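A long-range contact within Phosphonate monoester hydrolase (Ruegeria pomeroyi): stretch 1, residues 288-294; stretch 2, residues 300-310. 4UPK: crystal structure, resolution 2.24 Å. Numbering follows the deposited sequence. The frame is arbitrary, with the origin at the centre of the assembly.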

ATOM      1  N   SER A 288     -22.145   1.355  38.243  1.00 22.47           N
ATOM      2  CA  SER A 288     -22.910   1.080  39.466  1.00 21.81           C
ATOM      3  C   SER A 288     -23.394  -0.372  39.450  1.00 21.66           C
ATOM      4  O   SER A 288     -23.373  -0.995  38.383  1.00 20.40           O
ATOM      5  CB  SER A 288     -24.109   2.041  39.587  1.00 25.41           C
ATOM      6  OG  SER A 288     -25.087   1.847  38.578  1.00 29.33           O
ATOM      7  N   PRO A 289     -23.855  -0.932  40.598  1.00 16.12           N
ATOM      8  CA  PRO A 289     -24.409  -2.296  40.569  1.00 15.50           C
ATOM      9  C   PRO A 289     -25.518  -2.460  39.513  1.00 20.90           C
ATOM     10  O   PRO A 289     -25.521  -3.464  38.794  1.00 20.40           O
ATOM     11  CB  PRO A 289     -24.929  -2.486  41.996  1.00 17.52           C
ATOM     12  CG  PRO A 289     -24.133  -1.555  42.821  1.00 21.69           C
ATOM     13  CD  PRO A 289     -23.925  -0.361  41.957  1.00 16.97           C
ATOM     14  N   ALA A 290     -26.406  -1.422  39.359  1.00 19.43           N
ATOM     15  CA  ALA A 290     -27.512  -1.354  38.380  1.00 19.33           C
ATOM     16  C   ALA A 290     -27.038  -1.464  36.922  1.00 23.71           C
ATOM     17  O   ALA A 290     -27.793  -1.970  36.081  1.00 26.71           O
ATOM     18  CB  ALA A 290     -28.317  -0.078  38.564  1.00 20.03           C
ATOM     19  N   SER A 291     -25.807  -1.006  36.613  1.00 15.77           N
ATOM     20  CA  SER A 291     -25.266  -1.097  35.251  1.00 15.10           C
ATOM     21  C   SER A 291     -24.468  -2.395  35.015  1.00 20.23           C
ATOM     22  O   SER A 291     -24.108  -2.687  33.882  1.00 21.07           O
ATOM     23  CB  SER A 291     -24.433   0.144  34.907  1.00 17.27           C
ATOM     24  OG  SER A 291     -23.209   0.184  35.626  1.00 23.31           O
ATOM     25  N   PHE A 292     -24.205  -3.168  36.079  1.00 17.06           N
ATOM     26  CA  PHE A 292     -23.431  -4.419  36.059  1.00 15.35           C
ATOM     27  C   PHE A 292     -24.267  -5.708  35.949  1.00 17.72           C
ATOM     28  O   PHE A 292     -23.705  -6.809  35.989  1.00 13.02           O
ATOM     29  CB  PHE A 292     -22.519  -4.478  37.300  1.00 15.98           C
ATOM     30  CG  PHE A 292     -21.082  -4.119  37.046  1.00 15.43           C
ATOM     31  CD1 PHE A 292     -20.745  -2.914  36.444  1.00 17.09           C
ATOM     32  CD2 PHE A 292     -20.058  -4.981  37.426  1.00 16.60           C
ATOM     33  CE1 PHE A 292     -19.414  -2.595  36.188  1.00 17.69           C
ATOM     34  CE2 PHE A 292     -18.725  -4.653  37.180  1.00 17.90           C
ATOM     35  CZ  PHE A 292     -18.414  -3.470  36.555  1.00 15.59           C
ATOM     36  N   VAL A 293     -25.601  -5.567  35.804  1.00 16.05           N
ATOM     37  CA  VAL A 293     -26.565  -6.671  35.691  1.00 15.91           C
ATOM     38  C   VAL A 293     -27.710  -6.243  34.737  1.00 21.79           C
ATOM     39  O   VAL A 293     -27.895  -5.057  34.531  1.00 22.45           O
ATOM     40  CB  VAL A 293     -27.145  -7.129  37.083  1.00 18.41           C
ATOM     41  CG1 VAL A 293     -26.100  -7.811  37.957  1.00 16.94           C
ATOM     42  CG2 VAL A 293     -27.827  -5.988  37.828  1.00 18.61           C
ATOM     43  N   LEU A 294     -28.484  -7.204  34.192  1.00 20.46           N
ATOM     44  CA  LEU A 294     -29.646  -6.934  33.323  1.00 21.14           C
ATOM     45  C   LEU A 294     -30.957  -7.373  34.002  1.00 27.15           C
ATOM     46  O   LEU A 294     -31.010  -8.471  34.560  1.00 28.48           O
ATOM     47  CB  LEU A 294     -29.502  -7.583  31.923  1.00 20.59           C
ATOM     48  CG  LEU A 294     -28.464  -6.958  30.955  1.00 25.76           C
ATOM     49  CD1 LEU A 294     -28.527  -7.630  29.588  1.00 26.51           C
ATOM     50  CD2 LEU A 294     -28.670  -5.434  30.763  1.00 26.94           C
ATOM     51  N   GLU A 300     -30.655  -0.715  44.007  1.00 28.12           N
ATOM     52  CA  GLU A 300     -30.028   0.122  45.024  1.00 27.45           C
ATOM     53  C   GLU A 300     -28.654  -0.410  45.426  1.00 27.82           C
ATOM     54  O   GLU A 300     -28.539  -1.605  45.678  1.00 25.67           O
ATOM     55  CB  GLU A 300     -30.934   0.265  46.267  1.00 29.62           C
ATOM     56  CG  GLU A 300     -32.173   1.121  46.056  1.00 43.41           C
ATOM     57  CD  GLU A 300     -31.911   2.554  45.636  1.00 75.11           C
ATOM     58  OE1 GLU A 300     -31.341   3.321  46.444  1.00 79.30           O
ATOM     59  OE2 GLU A 300     -32.268   2.904  44.488  1.00 74.36           O
ATOM     60  N   PRO A 301     -27.609   0.457  45.534  1.00 22.65           N
ATOM     61  CA  PRO A 301     -26.293  -0.027  45.957  1.00 21.43           C
ATOM     62  C   PRO A 301     -26.190  -0.301  47.470  1.00 27.28           C
ATOM     63  O   PRO A 301     -25.387   0.314  48.188  1.00 27.16           O
ATOM     64  CB  PRO A 301     -25.357   1.070  45.470  1.00 23.16           C
ATOM     65  CG  PRO A 301     -26.159   2.294  45.566  1.00 28.83           C
ATOM     66  CD  PRO A 301     -27.585   1.909  45.281  1.00 24.69           C
ATOM     67  N   THR A 302     -27.015  -1.236  47.965  1.00 23.13           N
ATOM     68  CA  THR A 302     -26.980  -1.627  49.375  1.00 22.90           C
ATOM     69  C   THR A 302     -25.817  -2.618  49.548  1.00 24.78           C
ATOM     70  O   THR A 302     -25.278  -3.107  48.553  1.00 21.31           O
ATOM     71  CB  THR A 302     -28.312  -2.295  49.796  1.00 21.34           C
ATOM     72  OG1 THR A 302     -28.627  -3.325  48.862  1.00 25.59           O
ATOM     73  CG2 THR A 302     -29.462  -1.319  49.906  1.00 14.21           C
ATOM     74  N   ASP A 303     -25.457  -2.928  50.808  1.00 21.31           N
ATOM     75  CA  ASP A 303     -24.428  -3.911  51.130  1.00 21.01           C
ATOM     76  C   ASP A 303     -24.868  -5.297  50.665  1.00 24.75           C
ATOM     77  O   ASP A 303     -24.029  -6.063  50.223  1.00 25.36           O
ATOM     78  CB  ASP A 303     -24.115  -3.909  52.637  1.00 22.60           C
ATOM     79  CG  ASP A 303     -23.225  -2.759  53.104  1.00 26.48           C
ATOM     80  OD1 ASP A 303     -22.759  -1.980  52.250  1.00 28.69           O
ATOM     81  OD2 ASP A 303     -22.952  -2.673  54.314  1.00 28.88           O
ATOM     82  N   GLU A 304     -26.178  -5.599  50.716  1.00 21.96           N
ATOM     83  CA  GLU A 304     -26.757  -6.873  50.247  1.00 21.82           C
ATOM     84  C   GLU A 304     -26.558  -7.014  48.735  1.00 25.48           C
ATOM     85  O   GLU A 304     -26.140  -8.074  48.277  1.00 26.70           O
ATOM     86  CB  GLU A 304     -28.248  -6.982  50.600  1.00 23.23           C
ATOM     87  CG  GLU A 304     -28.817  -8.377  50.384  1.00 33.86           C
ATOM     88  CD  GLU A 304     -30.307  -8.564  50.616  1.00 57.03           C
ATOM     89  OE1 GLU A 304     -30.910  -7.773  51.378  1.00 45.80           O
ATOM     90  OE2 GLU A 304     -30.864  -9.541  50.068  1.00 58.19           O
ATOM     91  N   THR A 305     -26.838  -5.938  47.978  1.00 19.68           N
ATOM     92  CA  THR A 305     -26.662  -5.876  46.533  1.00 19.16           C
ATOM     93  C   THR A 305     -25.174  -6.047  46.159  1.00 22.65           C
ATOM     94  O   THR A 305     -24.847  -6.940  45.376  1.00 21.95           O
ATOM     95  CB  THR A 305     -27.248  -4.558  46.012  1.00 27.41           C
ATOM     96  OG1 THR A 305     -28.665  -4.608  46.114  1.00 26.57           O
ATOM     97  CG2 THR A 305     -26.815  -4.219  44.584  1.00 22.49           C
ATOM     98  N   ILE A 306     -24.298  -5.199  46.728  1.00 19.69           N
ATOM     99  CA  ILE A 306     -22.852  -5.189  46.480  1.00 20.29           C
ATOM    100  C   ILE A 306     -22.222  -6.562  46.704  1.00 23.78           C
ATOM    101  O   ILE A 306     -21.505  -7.047  45.824  1.00 23.76           O
ATOM    102  CB  ILE A 306     -22.162  -4.024  47.263  1.00 24.52           C
ATOM    103  CG1 ILE A 306     -22.559  -2.649  46.665  1.00 25.04           C
ATOM    104  CG2 ILE A 306     -20.637  -4.168  47.311  1.00 25.97           C
ATOM    105  CD1 ILE A 306     -22.548  -1.482  47.692  1.00 37.25           C
ATOM    106  N   GLN A 307     -22.548  -7.217  47.836  1.00 20.36           N
ATOM    107  CA  GLN A 307     -22.025  -8.542  48.193  1.00 19.08           C
ATOM    108  C   GLN A 307     -22.521  -9.673  47.274  1.00 21.49           C
ATOM    109  O   GLN A 307     -21.792 -10.638  47.029  1.00 19.14           O
ATOM    110  CB  GLN A 307     -22.248  -8.846  49.684  1.00 20.31           C
ATOM    111  CG  GLN A 307     -21.511  -7.895  50.640  1.00 23.95           C
ATOM    112  CD  GLN A 307     -20.012  -7.962  50.554  1.00 32.06           C
ATOM    113  OE1 GLN A 307     -19.381  -7.297  49.737  1.00 26.21           O
ATOM    114  NE2 GLN A 307     -19.396  -8.732  51.427  1.00 29.46           N
ATOM    115  N   THR A 308     -23.746  -9.525  46.744  1.00 20.07           N
ATOM    116  CA  THR A 308     -24.368 -10.485  45.831  1.00 19.93           C
ATOM    117  C   THR A 308     -23.639 -10.490  44.496  1.00 20.87           C
ATOM    118  O   THR A 308     -23.262 -11.559  44.017  1.00 17.88           O
ATOM    119  CB  THR A 308     -25.892 -10.262  45.756  1.00 26.22           C
ATOM    120  OG1 THR A 308     -26.429 -10.368  47.078  1.00 23.14           O
ATOM    121  CG2 THR A 308     -26.577 -11.262  44.867  1.00 21.45           C
ATOM    122  N   LEU A 309     -23.387  -9.290  43.938  1.00 18.06           N
ATOM    123  CA  LEU A 309     -22.648  -9.075  42.706  1.00 17.46           C
ATOM    124  C   LEU A 309     -21.241  -9.644  42.851  1.00 21.15           C
ATOM    125  O   LEU A 309     -20.750 -10.298  41.934  1.00 22.79           O
ATOM    126  CB  LEU A 309     -22.572  -7.564  42.417  1.00 18.28           C
ATOM    127  CG  LEU A 309     -23.593  -7.014  41.428  1.00 24.33           C
ATOM    128  CD1 LEU A 309     -24.984  -6.950  42.032  1.00 24.89           C
ATOM    129  CD2 LEU A 309     -23.168  -5.664  40.921  1.00 25.11           C
ATOM    130  N   ARG A 310     -20.603  -9.407  44.018  1.00 16.52           N
ATOM    131  CA  ARG A 310     -19.276  -9.884  44.394  1.00 14.82           C
ATOM    132  C   ARG A 310     -19.233 -11.421  44.438  1.00 17.70           C
ATOM    133  O   ARG A 310     -18.306 -12.005  43.875  1.00 17.79           O
ATOM    134  CB  ARG A 310     -18.838  -9.238  45.721  1.00 13.35           C
ATOM    135  CG  ARG A 310     -18.332  -7.820  45.529  1.00 12.84           C
ATOM    136  CD  ARG A 310     -18.205  -6.989  46.798  1.00 18.20           C
ATOM    137  NE  ARG A 310     -17.183  -7.473  47.739  1.00 20.38           N
ATOM    138  CZ  ARG A 310     -15.890  -7.157  47.691  1.00 31.98           C
ATOM    139  NH1 ARG A 310     -15.431  -6.348  46.743  1.00 23.43           N
ATOM    140  NH2 ARG A 310     -15.044  -7.645  48.598  1.00 17.74           N
TER

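What holds the two stretches together? Apolar packing does, with no hydrogen bond passing between them, and the 247 Å² buried (both sides summed) centres on Pro289. This proline touches four residues of the other stretch. Pro289 CG lies 3.9 Å from CB of Pro301 and 4.3 Å from CG1 of Ile306, while its CB sits 3.6 Å from CG2 of Thr305. A compact ring with no polar side-chain atom suits such a place: it is buried, and it can be approached closely by carbon from several directions.

How does Leu309 answer from the helix? Its CA-to-CB bond points toward the first stretch, and both its methyls lie near Pro289. Leu309 CD2 lies 3.6 Å from CA of Pro289 and 3.9 Å from CB of Phe292; Leu309 CD1 lies 4.3 Å from CG1 of Val293. The branched end thus spans three residues, with chi1 at -98°, between the usual wells. Phe292 offers its CB here, but the end of its side chain leads away, so its ring is not what meets the leucine.

Why can a threonine sit in this apolar contact? Thr305 divides its side chain: CG2 faces Pro289, while OG1 stays among polar atoms of its own stretch, 3.0 Å from both O of Glu300 and OG1 of Thr302. Thr302, at the N-cap, accepts a capping bond at its OG1 from N of Thr305, at 3.3 Å. One helical turn separates Thr305 from Leu309, whose N bonds to O of Thr305 at 3.1 Å, so both side chains can point toward the first stretch.

What shapes the first stretch for this packing? A short 3-10 segment turns the backbone, with Phe292 N bonded to Pro289 O at 3.0 Å. Ser291 OG donates to Ser288 O, also at 3.0 Å, a local bond from a side chain that is itself out of reach of the other stretch.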